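Local coordinates for protein glutamate racemase (Escherichia coli, PDB 2JFN) that belongs to the Asp/Glu/hydantoin racemase family, alpha/beta enzymes, and is modelled with bound glutamic acid and uridine-5'-diphosphate-n-acetylmuramoyl-l-alanine, at residues P45-A57 / D250-A263. Residues are numbered along the deposited sequence; the frame is centred on the assembly and turned at random.
Sequences PDLHYIYAFDNVA and DANIAFCMAMTPGA
Phe53 lays one face of its ring over Cys256, whose CA sits 4.2 Å from the ring centroid in a CH-pi contact only 16° off the normal. The ring stands between its own backbone N and carbonyl carbon, a torsion (chi1 60°) that turns it toward strand 253-256, with Ala263 CB at the ring edge. Beneath these side chains strands 48-53 and 253-256 run parallel, joined by four backbone hydrogen bonds, among them Phe255 N to Tyr51 O at 2.6 Å. Ile50, Ala52, Ile253 and Phe255 share one face of the sheet, where Ile50 CG2 reaches Phe255 CD1 at 3.5 Å. Tyr51 and Ala254 share the other with Phe53 and Cys256; the Tyr51 hydroxyl runs on to Gly30 O, its side chain about 7 Å from the bound glutamic acid. Side-chain amides add to the pairing at each end of strand 253-256. Just ahead of it, Asn252 OD1 takes Tyr49 N, inside the partner strand, at 2.9 Å, the donor standing 44° out of the carbonyl plane, while Asn252 ND2 gives to Gly274 O and to a water that also lies within hydrogen-bonding reach of Pro45 O and Leu47 O. After it, Asn55 OD1 accepts Met257 N at 2.8 Å nearly along its C=O axis, plus a weak bond from Ala258 N; its ND2 returns a bond to Ala258 O, also 2.8 Å. Thr260 is the N-cap of the following helix, its OG1 accepting from Ala263 N; a water links that OG1 to Asn55 ND2. Val56 CG2 presses tightly on Ala258 CB at 3.4 Å. Flanked by strands 21-28 and 277-280, this is the parallel strand pairing of a racemase alpha/beta sheet.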
loop_
_atom_site.group_PDB
_atom_site.type_symbol
_atom_site.label_atom_id
_atom_site.label_comp_id
_atom_site.label_asym_id
_atom_site.label_seq_id
_atom_site.Cartn_x
_atom_site.Cartn_y
_atom_site.Cartn_z
ATOM N N PRO A 45 -0.016 -2.483 -18.381
ATOM C CA PRO A 45 1.072 -3.464 -18.452
ATOM C C PRO A 45 2.408 -3.134 -19.123
ATOM O O PRO A 45 3.399 -3.822 -18.872
ATOM C CB PRO A 45 0.395 -4.667 -19.108
ATOM C CG PRO A 45 -0.579 -4.023 -20.035
ATOM C CD PRO A 45 -1.178 -2.937 -19.170
ATOM N N ASP A 46 2.466 -2.096 -19.951
ATOM C CA ASP A 46 3.721 -1.802 -20.646
ATOM C C ASP A 46 4.580 -0.663 -20.101
ATOM O O ASP A 46 5.603 -0.334 -20.697
ATOM C CB ASP A 46 3.443 -1.539 -22.133
ATOM C CG ASP A 46 2.707 -2.685 -22.799
ATOM O OD1 ASP A 46 3.228 -3.823 -22.775
ATOM O OD2 ASP A 46 1.606 -2.446 -23.351
ATOM N N LEU A 47 4.186 -0.071 -18.980
ATOM C CA LEU A 47 4.949 1.038 -18.413
ATOM C C LEU A 47 6.318 0.608 -17.907
ATOM O O LEU A 47 6.596 -0.585 -17.765
ATOM C CB LEU A 47 4.174 1.671 -17.255
ATOM C CG LEU A 47 2.728 2.080 -17.526
ATOM C CD1 LEU A 47 2.139 2.699 -16.278
ATOM C CD2 LEU A 47 2.679 3.062 -18.684
ATOM N N HIS A 48 7.183 1.588 -17.664
ATOM C CA HIS A 48 8.508 1.315 -17.113
ATOM C C HIS A 48 8.303 1.490 -15.615
ATOM O O HIS A 48 8.287 2.616 -15.112
ATOM C CB HIS A 48 9.549 2.331 -17.584
ATOM C CG HIS A 48 10.845 2.252 -16.831
ATOM N ND1 HIS A 48 11.508 3.368 -16.366
ATOM C CD2 HIS A 48 11.604 1.189 -16.471
ATOM C CE1 HIS A 48 12.620 2.996 -15.754
ATOM N NE2 HIS A 48 12.701 1.678 -15.805
ATOM N N TYR A 49 8.131 0.381 -14.914
ATOM C CA TYR A 49 7.892 0.436 -13.483
ATOM C C TYR A 49 9.141 0.380 -12.615
ATOM O O TYR A 49 10.102 -0.340 -12.905
ATOM C CB TYR A 49 6.955 -0.698 -13.051
ATOM C CG TYR A 49 5.527 -0.565 -13.533
ATOM C CD1 TYR A 49 5.075 -1.267 -14.650
ATOM C CD2 TYR A 49 4.617 0.247 -12.852
ATOM C CE1 TYR A 49 3.740 -1.174 -15.080
ATOM C CE2 TYR A 49 3.288 0.354 -13.269
ATOM C CZ TYR A 49 2.857 -0.363 -14.383
ATOM O OH TYR A 49 1.536 -0.268 -14.778
ATOM N N ILE A 50 9.106 1.162 -11.549
ATOM C CA ILE A 50 10.177 1.183 -10.572
ATOM C C ILE A 50 9.478 0.921 -9.250
ATOM O O ILE A 50 8.543 1.641 -8.888
ATOM C CB ILE A 50 10.856 2.560 -10.473
ATOM C CG1 ILE A 50 11.526 2.922 -11.801
ATOM C CG2 ILE A 50 11.886 2.545 -9.341
ATOM C CD1 ILE A 50 11.935 4.386 -11.881
ATOM N N TYR A 51 9.899 -0.123 -8.548
ATOM C CA TYR A 51 9.324 -0.421 -7.247
ATOM C C TYR A 51 10.403 -0.110 -6.226
ATOM O O TYR A 51 11.534 -0.586 -6.344
ATOM C CB TYR A 51 8.919 -1.894 -7.126
ATOM C CG TYR A 51 8.154 -2.180 -5.844
ATOM C CD1 TYR A 51 8.779 -2.750 -4.734
ATOM C CD2 TYR A 51 6.814 -1.809 -5.721
ATOM C CE1 TYR A 51 8.085 -2.934 -3.527
ATOM C CE2 TYR A 51 6.112 -1.991 -4.527
ATOM C CZ TYR A 51 6.749 -2.548 -3.434
ATOM O OH TYR A 51 6.043 -2.684 -2.250
ATOM N N ALA A 52 10.065 0.699 -5.232
ATOM C CA ALA A 52 11.030 1.045 -4.198
ATOM C C ALA A 52 10.435 0.778 -2.827
ATOM O O ALA A 52 9.303 1.178 -2.541
ATOM C CB ALA A 52 11.426 2.515 -4.318
ATOM N N PHE A 53 11.189 0.084 -1.984
ATOM C CA PHE A 53 10.717 -0.194 -0.640
ATOM C C PHE A 53 11.788 0.168 0.390
ATOM O O PHE A 53 12.981 -0.094 0.200
ATOM C CB PHE A 53 10.255 -1.663 -0.514
ATOM C CG PHE A 53 11.324 -2.689 -0.804
ATOM C CD1 PHE A 53 11.916 -3.403 0.236
ATOM C CD2 PHE A 53 11.703 -2.971 -2.114
ATOM C CE1 PHE A 53 12.870 -4.388 -0.023
ATOM C CE2 PHE A 53 12.660 -3.956 -2.391
ATOM C CZ PHE A 53 13.244 -4.666 -1.340
ATOM N N ASP A 54 11.349 0.801 1.473
ATOM C CA ASP A 54 12.251 1.238 2.535
ATOM C C ASP A 54 12.492 0.159 3.589
ATOM O O ASP A 54 11.977 0.243 4.703
ATOM C CB ASP A 54 11.682 2.492 3.205
ATOM C CG ASP A 54 12.698 3.187 4.097
ATOM O OD1 ASP A 54 13.825 2.660 4.250
ATOM O OD2 ASP A 54 12.366 4.260 4.642
ATOM N N ASN A 55 13.296 -0.845 3.247
ATOM C CA ASN A 55 13.574 -1.918 4.185
ATOM C C ASN A 55 14.415 -1.431 5.362
ATOM O O ASN A 55 14.506 -2.110 6.377
ATOM C CB ASN A 55 14.263 -3.094 3.472
ATOM C CG ASN A 55 15.608 -2.720 2.875
ATOM O OD1 ASN A 55 15.728 -1.749 2.122
ATOM N ND2 ASN A 55 16.632 -3.505 3.200
ATOM N N VAL A 56 15.002 -0.244 5.231
ATOM C CA VAL A 56 15.828 0.339 6.289
ATOM C C VAL A 56 15.003 0.935 7.437
ATOM O O VAL A 56 15.362 0.794 8.609
ATOM C CB VAL A 56 16.759 1.448 5.720
ATOM C CG1 VAL A 56 17.362 2.283 6.854
ATOM C CG2 VAL A 56 17.877 0.813 4.903
ATOM N N ALA A 57 13.894 1.590 7.106
ATOM C CA ALA A 57 13.075 2.210 8.135
ATOM C C ALA A 57 11.739 1.511 8.387
ATOM O O ALA A 57 10.963 1.947 9.234
ATOM C CB ALA A 57 12.853 3.679 7.802
ATOM N N ASP A 250 14.293 0.978 -20.519
ATOM C CA ASP A 250 14.899 0.012 -19.608
ATOM C C ASP A 250 13.822 -0.886 -19.012
ATOM O O ASP A 250 12.650 -0.513 -18.957
ATOM C CB ASP A 250 15.657 0.720 -18.475
ATOM C CG ASP A 250 16.911 1.432 -18.961
ATOM O OD1 ASP A 250 17.293 1.239 -20.135
ATOM O OD2 ASP A 250 17.522 2.181 -18.164
ATOM N N ALA A 251 14.224 -2.071 -18.568
ATOM C CA ALA A 251 13.292 -3.020 -17.973
ATOM C C ALA A 251 12.895 -2.561 -16.573
ATOM O O ALA A 251 13.556 -1.706 -15.985
ATOM C CB ALA A 251 13.929 -4.399 -17.905
ATOM N N ASN A 252 11.817 -3.132 -16.046
ATOM C CA ASN A 252 11.340 -2.775 -14.716
ATOM C C ASN A 252 12.419 -3.077 -13.688
ATOM O O ASN A 252 13.143 -4.058 -13.812
ATOM C CB ASN A 252 10.078 -3.561 -14.357
ATOM C CG ASN A 252 8.949 -3.325 -15.329
ATOM O OD1 ASN A 252 8.825 -2.243 -15.906
ATOM N ND2 ASN A 252 8.104 -4.331 -15.506
ATOM N N ILE A 253 12.518 -2.237 -12.668
ATOM C CA ILE A 253 13.531 -2.447 -11.643
ATOM C C ILE A 253 12.999 -2.197 -10.230
ATOM O O ILE A 253 12.097 -1.378 -10.023
ATOM C CB ILE A 253 14.751 -1.531 -11.912
ATOM C CG1 ILE A 253 15.870 -1.819 -10.912
ATOM C CG2 ILE A 253 14.334 -0.076 -11.830
ATOM C CD1 ILE A 253 17.102 -0.972 -11.146
ATOM N N ALA A 254 13.546 -2.933 -9.265
ATOM C CA ALA A 254 13.157 -2.781 -7.871
ATOM C C ALA A 254 14.345 -2.204 -7.107
ATOM O O ALA A 254 15.493 -2.601 -7.338
ATOM C CB ALA A 254 12.752 -4.133 -7.276
ATOM N N PHE A 255 14.064 -1.259 -6.218
ATOM C CA PHE A 255 15.092 -0.625 -5.393
ATOM C C PHE A 255 14.852 -0.881 -3.906
ATOM O O PHE A 255 13.731 -0.734 -3.413
ATOM C CB PHE A 255 15.096 0.896 -5.571
ATOM C CG PHE A 255 15.703 1.377 -6.857
ATOM C CD1 PHE A 255 14.992 2.240 -7.685
ATOM C CD2 PHE A 255 16.994 1.007 -7.220
ATOM C CE1 PHE A 255 15.552 2.732 -8.860
ATOM C CE2 PHE A 255 17.572 1.493 -8.396
ATOM C CZ PHE A 255 16.847 2.358 -9.220
ATOM N N CYS A 256 15.898 -1.264 -3.186
ATOM C CA CYS A 256 15.775 -1.425 -1.741
ATOM C C CYS A 256 16.698 -0.329 -1.201
ATOM O O CYS A 256 17.497 0.234 -1.958
ATOM C CB CYS A 256 16.233 -2.816 -1.283
ATOM S SG CYS A 256 17.937 -3.242 -1.684
ATOM N N MET A 257 16.596 0.002 0.082
ATOM C CA MET A 257 17.460 1.052 0.623
ATOM C C MET A 257 18.738 0.474 1.230
ATOM O O MET A 257 19.682 1.205 1.526
ATOM C CB MET A 257 16.706 1.894 1.659
ATOM C CG MET A 257 15.430 2.548 1.118
ATOM S SD MET A 257 15.622 3.391 -0.491
ATOM C CE MET A 257 14.235 2.686 -1.412
ATOM N N ALA A 258 18.762 -0.843 1.392
ATOM C CA ALA A 258 19.924 -1.535 1.936
ATOM C C ALA A 258 19.891 -2.963 1.421
ATOM O O ALA A 258 18.868 -3.640 1.516
ATOM C CB ALA A 258 19.891 -1.527 3.462
ATOM N N MET A 259 21.007 -3.417 0.865
ATOM C CA MET A 259 21.088 -4.770 0.334
ATOM C C MET A 259 21.323 -5.725 1.495
ATOM O O MET A 259 22.452 -6.137 1.764
ATOM C CB MET A 259 22.226 -4.860 -0.683
ATOM C CG MET A 259 22.175 -6.086 -1.573
ATOM S SD MET A 259 20.664 -6.165 -2.558
ATOM C CE MET A 259 20.989 -4.955 -3.808
ATOM N N THR A 260 20.242 -6.060 2.189
ATOM C CA THR A 260 20.284 -6.950 3.339
ATOM C C THR A 260 19.767 -8.328 2.953
ATOM O O THR A 260 19.200 -8.511 1.875
ATOM C CB THR A 260 19.370 -6.438 4.458
ATOM O OG1 THR A 260 18.006 -6.510 4.017
ATOM C CG2 THR A 260 19.709 -5.002 4.813
ATOM N N PRO A 261 19.953 -9.321 3.832
ATOM C CA PRO A 261 19.452 -10.650 3.483
ATOM C C PRO A 261 17.935 -10.597 3.307
ATOM O O PRO A 261 17.389 -11.234 2.412
ATOM C CB PRO A 261 19.881 -11.503 4.675
ATOM C CG PRO A 261 21.186 -10.855 5.077
ATOM C CD PRO A 261 20.835 -9.385 5.016
ATOM N N GLY A 262 17.260 -9.824 4.157
ATOM C CA GLY A 262 15.813 -9.706 4.060
ATOM C C GLY A 262 15.353 -9.178 2.708
ATOM O O GLY A 262 14.444 -9.732 2.094
ATOM N N ALA A 263 15.976 -8.103 2.242
ATOM C CA ALA A 263 15.629 -7.526 0.953
ATOM C C ALA A 263 15.941 -8.511 -0.170
ATOM O O ALA A 263 15.158 -8.676 -1.107
ATOM C CB ALA A 263 16.397 -6.229 0.736
HETATM O O HOH W 1 6.151 -3.378 -17.618
HETATM O O HOH W 2 14.873 0.474 -14.864
HETATM O O HOH W 3 16.021 -5.523 5.366
#